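Local atomic coordinates of diphosphomevalonate decarboxylase, putative (Trypanosoma brucei, PDB entry 2HKE), a protein that probably catalyses the ATP-dependent decarboxylation of (R)-5-diphosphomevalonate to isopentenyl diphosphate, a precursor of isoprenoids and sterols. Residues A[273-278]-A[311-316]; A[285-290]-A[304-309]. The protein carries 1 engineered substitution. All blocks are in the same frame, centred on the assembly; numbering follows the deposited sequence.

Interaction 1 (A[273-278]-A[311-316]); sequences IRLVKA and VAMLME. With SO4 (sulfate ion), chain D.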
loop_
_atom_site.group_PDB
_atom_site.type_symbol
_atom_site.label_atom_id
_atom_site.label_comp_id
_atom_site.label_asym_id
_atom_site.label_seq_id
_atom_site.Cartn_x
_atom_site.Cartn_y
_atom_site.Cartn_z
ATOM N N ILE A 273 -10.551 -9.984 -12.564
ATOM C CA ILE A 273 -9.411 -10.643 -13.150
ATOM C C ILE A 273 -9.798 -11.094 -14.566
ATOM O O ILE A 273 -9.081 -10.835 -15.503
ATOM C CB ILE A 273 -8.963 -11.828 -12.307
ATOM C CG1 ILE A 273 -8.345 -11.357 -10.988
ATOM C CG2 ILE A 273 -8.057 -12.753 -13.124
ATOM C CD1 ILE A 273 -8.065 -12.482 -10.032
ATOM N N ARG A 274 -10.943 -11.773 -14.698
ATOM C CA ARG A 274 -11.393 -12.226 -16.001
ATOM C C ARG A 274 -11.552 -11.083 -16.989
ATOM O O ARG A 274 -11.190 -11.247 -18.174
ATOM C CB ARG A 274 -12.718 -12.999 -15.893
ATOM C CG ARG A 274 -12.573 -14.239 -15.092
ATOM C CD ARG A 274 -13.638 -15.293 -15.430
ATOM N NE ARG A 274 -14.981 -14.735 -15.478
ATOM C CZ ARG A 274 -15.734 -14.496 -14.416
ATOM N NH1 ARG A 274 -15.286 -14.771 -13.211
ATOM N NH2 ARG A 274 -16.957 -14.000 -14.575
ATOM N N LEU A 275 -12.083 -9.952 -16.513
ATOM C CA LEU A 275 -12.320 -8.776 -17.361
ATOM C C LEU A 275 -11.013 -8.166 -17.878
ATOM O O LEU A 275 -10.861 -7.855 -19.088
ATOM C CB LEU A 275 -13.108 -7.740 -16.570
ATOM C CG LEU A 275 -13.544 -6.487 -17.305
ATOM C CD1 LEU A 275 -14.182 -6.774 -18.685
ATOM C CD2 LEU A 275 -14.482 -5.709 -16.418
ATOM N N VAL A 276 -10.055 -7.993 -16.992
ATOM C CA VAL A 276 -8.776 -7.447 -17.426
ATOM C C VAL A 276 -8.174 -8.370 -18.467
ATOM O O VAL A 276 -7.674 -7.911 -19.506
ATOM C CB VAL A 276 -7.824 -7.250 -16.241
ATOM C CG1 VAL A 276 -6.409 -6.930 -16.709
ATOM C CG2 VAL A 276 -8.427 -6.201 -15.307
ATOM N N LYS A 277 -8.184 -9.677 -18.191
ATOM C CA LYS A 277 -7.632 -10.641 -19.134
ATOM C C LYS A 277 -8.316 -10.590 -20.495
ATOM O O LYS A 277 -7.657 -10.619 -21.546
ATOM C CB LYS A 277 -7.732 -12.056 -18.560
ATOM C CG LYS A 277 -6.725 -12.300 -17.453
ATOM C CD LYS A 277 -6.909 -13.707 -16.896
ATOM C CE LYS A 277 -5.867 -14.012 -15.845
ATOM N NZ LYS A 277 -6.141 -15.360 -15.272
ATOM N N ALA A 278 -9.642 -10.515 -20.473
ATOM C CA ALA A 278 -10.450 -10.487 -21.697
ATOM C C ALA A 278 -10.221 -9.199 -22.475
ATOM O O ALA A 278 -10.186 -9.199 -23.694
ATOM C CB ALA A 278 -11.920 -10.609 -21.364
ATOM N N VAL A 311 -11.102 2.602 -18.379
ATOM C CA VAL A 311 -12.118 2.967 -17.437
ATOM C C VAL A 311 -13.515 2.887 -18.091
ATOM O O VAL A 311 -14.457 2.363 -17.465
ATOM C CB VAL A 311 -11.848 4.322 -16.806
ATOM C CG1 VAL A 311 -13.039 4.752 -15.933
ATOM C CG2 VAL A 311 -10.533 4.301 -16.025
ATOM N N ALA A 312 -13.626 3.314 -19.350
ATOM C CA ALA A 312 -14.885 3.150 -20.111
ATOM C C ALA A 312 -15.296 1.673 -20.185
ATOM O O ALA A 312 -16.488 1.329 -20.020
ATOM C CB ALA A 312 -14.762 3.723 -21.551
ATOM N N MET A 313 -14.319 0.821 -20.452
ATOM C CA MET A 313 -14.544 -0.637 -20.535
ATOM C C MET A 313 -15.025 -1.141 -19.206
ATOM O O MET A 313 -16.021 -1.870 -19.131
ATOM C CB MET A 313 -13.253 -1.330 -20.981
ATOM C CG MET A 313 -13.335 -2.823 -21.071
ATOM S SD MET A 313 -13.006 -3.652 -19.492
ATOM C CE MET A 313 -11.294 -3.171 -19.050
ATOM N N LEU A 314 -14.353 -0.756 -18.110
ATOM C CA LEU A 314 -14.842 -1.143 -16.767
ATOM C C LEU A 314 -16.301 -0.762 -16.496
ATOM O O LEU A 314 -17.025 -1.533 -15.883
ATOM C CB LEU A 314 -13.966 -0.558 -15.647
ATOM C CG LEU A 314 -12.503 -1.039 -15.611
ATOM C CD1 LEU A 314 -11.719 -0.383 -14.454
ATOM C CD2 LEU A 314 -12.417 -2.588 -15.568
ATOM N N MET A 315 -16.705 0.448 -16.897
ATOM C CA MET A 315 -18.066 0.970 -16.623
ATOM C C MET A 315 -19.165 0.240 -17.362
ATOM O O MET A 315 -20.323 0.304 -16.961
ATOM C CB MET A 315 -18.135 2.431 -16.958
ATOM C CG MET A 315 -17.282 3.319 -16.033
ATOM S SD MET A 315 -17.640 3.202 -14.296
ATOM C CE MET A 315 -16.523 1.937 -13.666
ATOM N N GLU A 316 -18.812 -0.404 -18.454
ATOM C CA GLU A 316 -19.756 -1.241 -19.151
ATOM C C GLU A 316 -20.121 -2.473 -18.332
ATOM O O GLU A 316 -21.183 -3.012 -18.481
ATOM C CB GLU A 316 -19.176 -1.603 -20.487
ATOM C CG GLU A 316 -19.138 -0.410 -21.339
ATOM C CD GLU A 316 -20.511 0.009 -21.879
ATOM O OE1 GLU A 316 -21.406 -0.864 -22.031
ATOM O OE2 GLU A 316 -20.647 1.213 -22.169
HETATM S S SO4 D . -16.688 -15.370 -18.606
HETATM O O1 SO4 D . -17.045 -16.770 -18.421
HETATM O O2 SO4 D . -17.093 -14.948 -19.929
HETATM O O3 SO4 D . -17.369 -14.590 -17.568
HETATM O O4 SO4 D . -15.245 -15.265 -18.434
#

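Interaction 2 (A[285-290]-A[304-309]); sequences RTALAY and KEDLPE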
loop_
_atom_site.group_PDB
_atom_site.type_symbol
_atom_site.label_atom_id
_atom_site.label_comp_id
_atom_site.label_asym_id
_atom_site.label_seq_id
_atom_site.Cartn_x
_atom_site.Cartn_y
_atom_site.Cartn_z
ATOM N N ARG A 285 -2.776 -6.935 -26.636
ATOM C CA ARG A 285 -1.612 -6.626 -25.868
ATOM C C ARG A 285 -2.017 -6.442 -24.414
ATOM O O ARG A 285 -3.191 -6.294 -24.082
ATOM C CB ARG A 285 -0.911 -5.346 -26.381
ATOM C CG ARG A 285 -1.729 -4.109 -26.193
ATOM C CD ARG A 285 -1.011 -2.911 -26.754
ATOM N NE ARG A 285 -1.885 -1.758 -26.774
ATOM C CZ ARG A 285 -1.981 -0.828 -25.823
ATOM N NH1 ARG A 285 -1.246 -0.859 -24.736
ATOM N NH2 ARG A 285 -2.856 0.158 -25.979
ATOM N N THR A 286 -1.018 -6.470 -23.565
ATOM C CA THR A 286 -1.206 -6.245 -22.129
ATOM C C THR A 286 -1.269 -4.727 -21.892
ATOM O O THR A 286 -0.253 -4.062 -21.707
ATOM C CB THR A 286 -0.135 -6.903 -21.338
ATOM O OG1 THR A 286 -0.088 -8.321 -21.674
ATOM C CG2 THR A 286 -0.440 -6.733 -19.796
ATOM N N ALA A 287 -2.492 -4.206 -21.982
ATOM C CA ALA A 287 -2.755 -2.796 -21.780
ATOM C C ALA A 287 -3.056 -2.440 -20.323
ATOM O O ALA A 287 -2.985 -1.263 -19.907
ATOM C CB ALA A 287 -3.902 -2.366 -22.709
ATOM N N LEU A 288 -3.452 -3.438 -19.542
ATOM C CA LEU A 288 -4.080 -3.194 -18.226
ATOM C C LEU A 288 -3.620 -4.321 -17.321
ATOM O O LEU A 288 -3.607 -5.463 -17.744
ATOM C CB LEU A 288 -5.623 -3.152 -18.345
ATOM C CG LEU A 288 -6.452 -2.838 -17.108
ATOM C CD1 LEU A 288 -6.079 -1.410 -16.501
ATOM C CD2 LEU A 288 -7.965 -2.918 -17.406
ATOM N N ALA A 289 -3.199 -3.990 -16.094
ATOM C CA ALA A 289 -2.801 -4.975 -15.110
ATOM C C ALA A 289 -3.617 -4.827 -13.864
ATOM O O ALA A 289 -4.007 -3.705 -13.495
ATOM C CB ALA A 289 -1.296 -4.820 -14.728
ATOM N N TYR A 290 -3.912 -5.964 -13.220
ATOM C CA TYR A 290 -4.571 -6.004 -11.896
ATOM C C TYR A 290 -3.542 -6.428 -10.835
ATOM O O TYR A 290 -2.566 -7.125 -11.132
ATOM C CB TYR A 290 -5.768 -6.960 -11.882
ATOM C CG TYR A 290 -5.422 -8.381 -12.211
ATOM C CD1 TYR A 290 -4.792 -9.213 -11.255
ATOM C CD2 TYR A 290 -5.664 -8.897 -13.499
ATOM C CE1 TYR A 290 -4.416 -10.531 -11.615
ATOM C CE2 TYR A 290 -5.324 -10.197 -13.835
ATOM C CZ TYR A 290 -4.720 -11.013 -12.883
ATOM O OH TYR A 290 -4.374 -12.297 -13.277
ATOM N N LYS A 304 -1.251 6.273 -18.936
ATOM C CA LYS A 304 -2.186 7.393 -19.100
ATOM C C LYS A 304 -2.976 7.389 -20.407
ATOM O O LYS A 304 -4.192 7.559 -20.406
ATOM C CB LYS A 304 -1.408 8.701 -18.946
ATOM C CG LYS A 304 -2.281 9.860 -18.596
ATOM C CD LYS A 304 -1.509 11.094 -18.111
ATOM C CE LYS A 304 -2.593 12.138 -17.762
ATOM N NZ LYS A 304 -2.197 13.619 -17.544
ATOM N N GLU A 305 -2.284 7.216 -21.524
ATOM C CA GLU A 305 -2.913 7.130 -22.867
ATOM C C GLU A 305 -4.033 6.081 -22.953
ATOM O O GLU A 305 -5.028 6.242 -23.690
ATOM C CB GLU A 305 -1.844 6.905 -23.951
ATOM C CG GLU A 305 -1.122 5.585 -23.838
ATOM C CD GLU A 305 0.250 5.567 -24.552
ATOM O OE1 GLU A 305 0.282 5.811 -25.804
ATOM O OE2 GLU A 305 1.284 5.358 -23.841
ATOM N N ASP A 306 -3.883 4.999 -22.187
ATOM C CA ASP A 306 -4.790 3.875 -22.264
ATOM C C ASP A 306 -5.883 3.952 -21.207
ATOM O O ASP A 306 -6.814 3.165 -21.240
ATOM C CB ASP A 306 -4.013 2.579 -22.061
ATOM C CG ASP A 306 -3.158 2.206 -23.276
ATOM O OD1 ASP A 306 -3.549 2.585 -24.402
ATOM O OD2 ASP A 306 -2.103 1.537 -23.116
ATOM N N LEU A 307 -5.789 4.889 -20.288
ATOM C CA LEU A 307 -6.635 4.856 -19.111
ATOM C C LEU A 307 -8.098 5.141 -19.471
ATOM O O LEU A 307 -8.968 4.482 -18.933
ATOM C CB LEU A 307 -6.116 5.793 -18.030
ATOM C CG LEU A 307 -6.877 5.782 -16.685
ATOM C CD1 LEU A 307 -5.927 6.068 -15.496
ATOM C CD2 LEU A 307 -8.128 6.654 -16.635
ATOM N N PRO A 308 -8.389 6.189 -20.277
ATOM C CA PRO A 308 -9.815 6.461 -20.553
ATOM C C PRO A 308 -10.562 5.297 -21.130
ATOM O O PRO A 308 -11.696 5.010 -20.638
ATOM C CB PRO A 308 -9.757 7.655 -21.513
ATOM C CG PRO A 308 -8.487 8.387 -20.958
ATOM C CD PRO A 308 -7.562 7.227 -20.903
ATOM N N GLU A 309 -9.973 4.598 -22.099
ATOM C CA GLU A 309 -10.648 3.438 -22.685
ATOM C C GLU A 309 -10.818 2.373 -21.645
ATOM O O GLU A 309 -11.883 1.742 -21.576
ATOM C CB GLU A 309 -9.898 2.834 -23.866
ATOM C CG GLU A 309 -10.710 1.769 -24.631
ATOM C CD GLU A 309 -9.971 1.201 -25.804
ATOM O OE1 GLU A 309 -9.142 0.271 -25.595
ATOM O OE2 GLU A 309 -10.200 1.711 -26.929
HETATM O O HOH W 1 -1.332 0.699 -20.647
#

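Interaction 1 (A[273-278]-A[311-316])
L275 meets M313 and L314 where helices 267-283 and 307-317 of the decarboxylase C-terminal domain pack together, and these three buried side chains carry the whole apolar contact. With CG anti to the backbone N (chi1 -176°), L275 is directed toward the other helix, and both its methyls make contact. One branch goes to sulfur: L275 CD1 lies 3.4 Å from M313 SD, and L275 CG follows at 3.6 Å from the same M313 SD. L275 and M313 lie alongside each other, running opposite ways, the methionine being bent at its chi2 and chi3. The second branch serves the neighbouring leucine, L275 CD2 touching L314 CD2 at 3.8 Å, so that the two leucines meet at an angle through single methyls. L288 and L300, from the adjoining strands, extend the apolar surroundings of M313 and L314.

The polar interaction on helix 267-283 here is that of R274, which is exposed, with a sulfate, probably from the crystallisation liquor. R274 NE shares its hydrogen between SO4 O4 (3.0 Å) and SO4 O3 (3.2 Å), and R274 NH2 also donates to SO4 O3; D350 N is hydrogen-bonded to the ion too.

The helix contact itself rests on van der Waals packing of L275 against a thioether and a methyl, without directional polar bonds between the segments.

Interaction 2 (A[285-290]-A[304-309])
The guanidinium of R285 has A287 CB over one face, 3.6 Å above the plane and set near the border of the group rather than over its centre, while the carboxylate of D306 lies at its edge. The two form an end-on, two-nitrogen salt bridge, with the main bonds going one to each oxygen. R285 NH1 donates to D306 OD2 at 3.0 Å, and R285 NH2 donates to D306 OD1 at 3.0 Å, both with an N-H...O angle of 158°. A weak third bond runs from R285 NH2 to D306 OD2 (3.3 Å). The two oxygens lie almost exactly in the guanidinium plane, yet the planes of the two groups are turned 39° apart, and the nitrogens meet both oxygens from above the carboxylate plane.

R285 gets there on a chain that starts between the backbone N and the carbonyl carbon (chi1 66°) and then runs extended from CG to NE. This folds the arginine alongside A287, two residues on, whose methyl also comes 4.3 Å from D306 OD2. A water bridges the segments, donating to A287 O and D306 OD2 at 2.7 Å each. N280 of helix 267-283 holds the backbone leading into strand 288-291, its OD1 accepting from A287 N and its ND2 donating to L288 O.

D306 is buried, but its OD2 gathers R285 NH1, the weaker R285 NH2 bond and the water. Such a concentration of donors would be expected to favour the ionised carboxylate. The salt bridge and the water link the residues leading into the strand with those leading into helix 307-317.

In the fold
Interactions 1 and 2 sit about 10 Å apart, centre to centre, on the same side of the chain's centre and within the C-terminal domain of the diphosphomevalonate decarboxylase family. Both use helix 307-317: interaction 2 joins the residues leading into it to those leading into strand 288-291, and interaction 1 packs its later part on helix 267-283, which precedes that strand. Strand 288-291, part of interaction 2, packs against both helices of interaction 1. L288 CD2 touches M313 CE at 3.7 Å, V276 CG1 approaches L288 O at 3.3 Å, and K277 CE lies 3.4 Å from Y290 OH. An apolar helix contact thus borders a charged, water-bridged one.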